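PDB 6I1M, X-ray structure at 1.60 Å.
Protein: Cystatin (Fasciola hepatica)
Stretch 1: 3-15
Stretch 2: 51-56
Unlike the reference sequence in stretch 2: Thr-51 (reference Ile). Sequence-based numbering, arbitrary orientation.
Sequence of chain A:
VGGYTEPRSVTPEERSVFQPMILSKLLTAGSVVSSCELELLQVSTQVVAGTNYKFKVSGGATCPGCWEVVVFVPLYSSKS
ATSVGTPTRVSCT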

# COMPACT_ATOMS: atom_id res chain seq x y z
N GLY A 3 -7.21 -16.18 1.72
CA GLY A 3 -6.12 -15.42 2.37
C GLY A 3 -5.33 -14.64 1.34
O GLY A 3 -5.76 -14.58 0.17
N TYR A 4 -4.20 -14.07 1.73
CA TYR A 4 -3.29 -13.37 0.79
C TYR A 4 -2.44 -14.40 0.06
O TYR A 4 -2.09 -15.45 0.64
CB TYR A 4 -2.45 -12.32 1.51
CG TYR A 4 -3.19 -11.05 1.84
CD1 TYR A 4 -3.27 -10.00 0.94
CD2 TYR A 4 -3.82 -10.91 3.07
CE1 TYR A 4 -3.96 -8.84 1.25
CE2 TYR A 4 -4.50 -9.75 3.40
CZ TYR A 4 -4.57 -8.71 2.49
OH TYR A 4 -5.24 -7.56 2.84
N THR A 5 -2.13 -14.11 -1.20
CA THR A 5 -0.96 -14.70 -1.91
C THR A 5 0.31 -14.41 -1.11
O THR A 5 0.29 -13.51 -0.22
CB THR A 5 -0.77 -14.15 -3.33
OG1 THR A 5 -0.27 -12.81 -3.27
CG2 THR A 5 -2.01 -14.23 -4.19
N GLU A 6 1.37 -15.16 -1.39
CA GLU A 6 2.75 -14.83 -0.94
C GLU A 6 3.15 -13.51 -1.56
O GLU A 6 2.73 -13.19 -2.68
CB GLU A 6 3.72 -15.96 -1.30
CG GLU A 6 3.64 -17.13 -0.32
CD GLU A 6 3.79 -16.67 1.13
OE1 GLU A 6 4.89 -16.15 1.47
OE2 GLU A 6 2.79 -16.75 1.90
N PRO A 7 3.96 -12.70 -0.86
CA PRO A 7 4.39 -11.41 -1.40
C PRO A 7 5.06 -11.60 -2.75
O PRO A 7 5.65 -12.65 -2.99
CB PRO A 7 5.41 -10.88 -0.37
CG PRO A 7 5.06 -11.61 0.90
CD PRO A 7 4.55 -12.96 0.46
N ARG A 8 4.98 -10.60 -3.62
CA ARG A 8 5.64 -10.67 -4.94
C ARG A 8 6.16 -9.29 -5.29
O ARG A 8 5.78 -8.28 -4.61
CB ARG A 8 4.68 -11.19 -6.01
CG ARG A 8 3.43 -10.33 -6.18
CD ARG A 8 2.76 -10.50 -7.52
NE ARG A 8 1.46 -9.84 -7.61
CZ ARG A 8 1.26 -8.56 -7.89
NH1 ARG A 8 2.27 -7.73 -8.11
NH2 ARG A 8 0.03 -8.09 -7.96
N SER A 9 6.92 -9.20 -6.37
CA SER A 9 7.39 -7.89 -6.89
C SER A 9 6.19 -7.09 -7.41
O SER A 9 5.19 -7.70 -7.89
CB SER A 9 8.51 -8.04 -7.91
OG SER A 9 8.02 -8.65 -9.09
N VAL A 10 6.26 -5.77 -7.25
CA VAL A 10 5.23 -4.79 -7.68
C VAL A 10 5.49 -4.43 -9.14
O VAL A 10 6.64 -4.12 -9.48
CB VAL A 10 5.26 -3.54 -6.79
CG1 VAL A 10 4.15 -2.57 -7.17
CG2 VAL A 10 5.19 -3.88 -5.31
N THR A 11 4.44 -4.37 -9.95
CA THR A 11 4.56 -4.05 -11.39
C THR A 11 4.71 -2.55 -11.55
O THR A 11 4.30 -1.76 -10.69
CB THR A 11 3.35 -4.56 -12.19
OG1 THR A 11 2.24 -3.74 -11.84
CG2 THR A 11 3.04 -6.03 -11.94
N PRO A 12 5.25 -2.10 -12.70
CA PRO A 12 5.36 -0.67 -12.97
C PRO A 12 4.03 0.06 -12.79
O PRO A 12 4.01 1.14 -12.26
CB PRO A 12 5.86 -0.64 -14.41
CG PRO A 12 6.66 -1.93 -14.54
CD PRO A 12 5.83 -2.93 -13.77
N GLU A 13 2.96 -0.52 -13.31
CA GLU A 13 1.61 0.10 -13.35
C GLU A 13 1.06 0.18 -11.92
O GLU A 13 0.43 1.22 -11.58
CB GLU A 13 0.71 -0.70 -14.30
CG GLU A 13 1.22 -0.74 -15.74
CD GLU A 13 2.03 -1.98 -16.15
OE1 GLU A 13 2.60 -2.66 -15.28
OE2 GLU A 13 2.08 -2.26 -17.35
N GLU A 14 1.32 -0.84 -11.11
CA GLU A 14 0.95 -0.89 -9.66
C GLU A 14 1.72 0.22 -8.93
O GLU A 14 1.11 0.98 -8.16
CB GLU A 14 1.24 -2.27 -9.06
CG GLU A 14 0.17 -3.32 -9.38
CD GLU A 14 0.62 -4.77 -9.13
OE1 GLU A 14 1.80 -4.98 -8.75
OE2 GLU A 14 -0.22 -5.68 -9.35
N ARG A 15 3.03 0.36 -9.15
CA ARG A 15 3.78 1.48 -8.53
C ARG A 15 3.13 2.80 -8.96
O ARG A 15 2.92 3.71 -8.12
CB ARG A 15 5.25 1.48 -8.93
CG ARG A 15 5.99 0.20 -8.60
CD ARG A 15 7.43 0.33 -9.06
NE ARG A 15 8.06 -0.98 -8.97
CZ ARG A 15 8.57 -1.46 -7.86
NH1 ARG A 15 8.54 -0.74 -6.75
NH2 ARG A 15 9.15 -2.64 -7.86
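Stretch 2, residues 51-56: TNYKFK

Two segments can pack together without a single direct hydrogen bond between them, provided that side chains supply what the backbones do not. Fasciola hepatica cystatin offers a compact example. Residues 51-56 form part of a longer β-strand, extended throughout, while 3-15 run as an irregular chain that turns helical at Pro-12. From Gly-3 to Ser-9 the loop advances broadly in the sense of the strand but obliquely to it, and from Ser-9 to Arg-15 the chain turns onto a different course. The backbones stay well apart: the nearest CA atoms, those of Tyr-4 and Lys-54, are 8.1 Å from each other, and only 350 Å² is buried in total.

As expected of a strand, the CA-to-CB bonds alternate. Those of Asn-52 and Lys-54 point toward stretch 1, and both residues meet Tyr-4. With chi1 near m, Tyr-4 directs its ring at the strand, so that its OH lies 3.6 Å from Asn-52 CB. Lys-54 runs t, t, m, t; the turn at chi3 accompanies a path across one ring face, with CE 3.6 Å from the centroid of the Tyr-4 ring in a CH-π contact and NZ 4.0 Å from that centroid in a cation-π interaction.

Tyr-53 and Phe-55 start away from stretch 1, yet with chi1 at m in both, the ends of their long side chains come nearer to it. Phe-55 CE1 is met at the ring edge by Val-10 CG2, 4.2 Å away. Tyr-53 instead approaches a polar pair organised within stretch 1. Arg-8, extended beyond its p chi1, bonds Glu-14 through NH2 to OE2 (2.8 Å, a salt bridge) and NH1 to OE1 (2.9 Å). Glu-14 is held further by Thr-11, whose N donates to Glu-14 OE1 (3.0 Å) and whose OG1 caps the helix by accepting from Glu-14 N (3.1 Å). Against this fixed carboxylate, Tyr-53 CE2 lies 3.9 Å from Glu-14 OE2, and one water links Glu-14 OE2 to Tyr-53 OH, 2.9 Å from each.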

# COMPACT_ATOMS: atom_id res chain seq x y z
N THR A 51 -10.19 -6.58 -5.07
CA THR A 51 -8.85 -7.05 -4.67
C THR A 51 -8.33 -6.16 -3.54
O THR A 51 -8.37 -4.90 -3.67
CB THR A 51 -7.91 -7.12 -5.87
OG1 THR A 51 -8.51 -8.02 -6.79
CG2 THR A 51 -6.51 -7.57 -5.50
N ASN A 52 -7.86 -6.82 -2.48
CA ASN A 52 -7.02 -6.24 -1.41
C ASN A 52 -5.56 -6.39 -1.83
O ASN A 52 -5.12 -7.53 -2.15
CB ASN A 52 -7.30 -6.88 -0.05
CG ASN A 52 -8.48 -6.25 0.64
OD1 ASN A 52 -8.78 -5.09 0.43
ND2 ASN A 52 -9.11 -7.00 1.54
N TYR A 53 -4.88 -5.25 -1.93
CA TYR A 53 -3.41 -5.18 -2.16
C TYR A 53 -2.76 -4.81 -0.84
O TYR A 53 -2.93 -3.68 -0.41
CB TYR A 53 -3.05 -4.14 -3.21
CG TYR A 53 -3.54 -4.45 -4.60
CD1 TYR A 53 -4.82 -4.10 -4.98
CD2 TYR A 53 -2.70 -5.05 -5.53
CE1 TYR A 53 -5.28 -4.39 -6.26
CE2 TYR A 53 -3.15 -5.34 -6.80
CZ TYR A 53 -4.44 -5.00 -7.17
OH TYR A 53 -4.89 -5.23 -8.45
N LYS A 54 -2.04 -5.75 -0.24
CA LYS A 54 -1.23 -5.49 0.97
C LYS A 54 0.21 -5.22 0.55
O LYS A 54 0.94 -6.17 0.11
CB LYS A 54 -1.28 -6.66 1.94
CG LYS A 54 -0.68 -6.35 3.30
CD LYS A 54 -0.23 -7.60 3.98
CE LYS A 54 -1.37 -8.49 4.38
NZ LYS A 54 -0.87 -9.83 4.78
N PHE A 55 0.61 -3.98 0.73
CA PHE A 55 1.97 -3.47 0.44
C PHE A 55 2.81 -3.45 1.71
O PHE A 55 2.32 -3.08 2.77
CB PHE A 55 1.84 -2.07 -0.13
CG PHE A 55 1.27 -2.09 -1.52
CD1 PHE A 55 2.07 -2.48 -2.59
CD2 PHE A 55 -0.05 -1.72 -1.74
CE1 PHE A 55 1.55 -2.48 -3.87
CE2 PHE A 55 -0.56 -1.71 -3.04
CZ PHE A 55 0.24 -2.10 -4.09
N LYS A 56 4.07 -3.82 1.58
CA LYS A 56 5.13 -3.41 2.52
C LYS A 56 5.91 -2.27 1.86
O LYS A 56 6.42 -2.47 0.74
CB LYS A 56 6.03 -4.60 2.84
CG LYS A 56 6.99 -4.36 3.98
CD LYS A 56 7.79 -5.59 4.33
CE LYS A 56 9.09 -5.26 5.04
NZ LYS A 56 9.16 -5.94 6.35
O HOH W 1 -2.74 -4.75 -10.35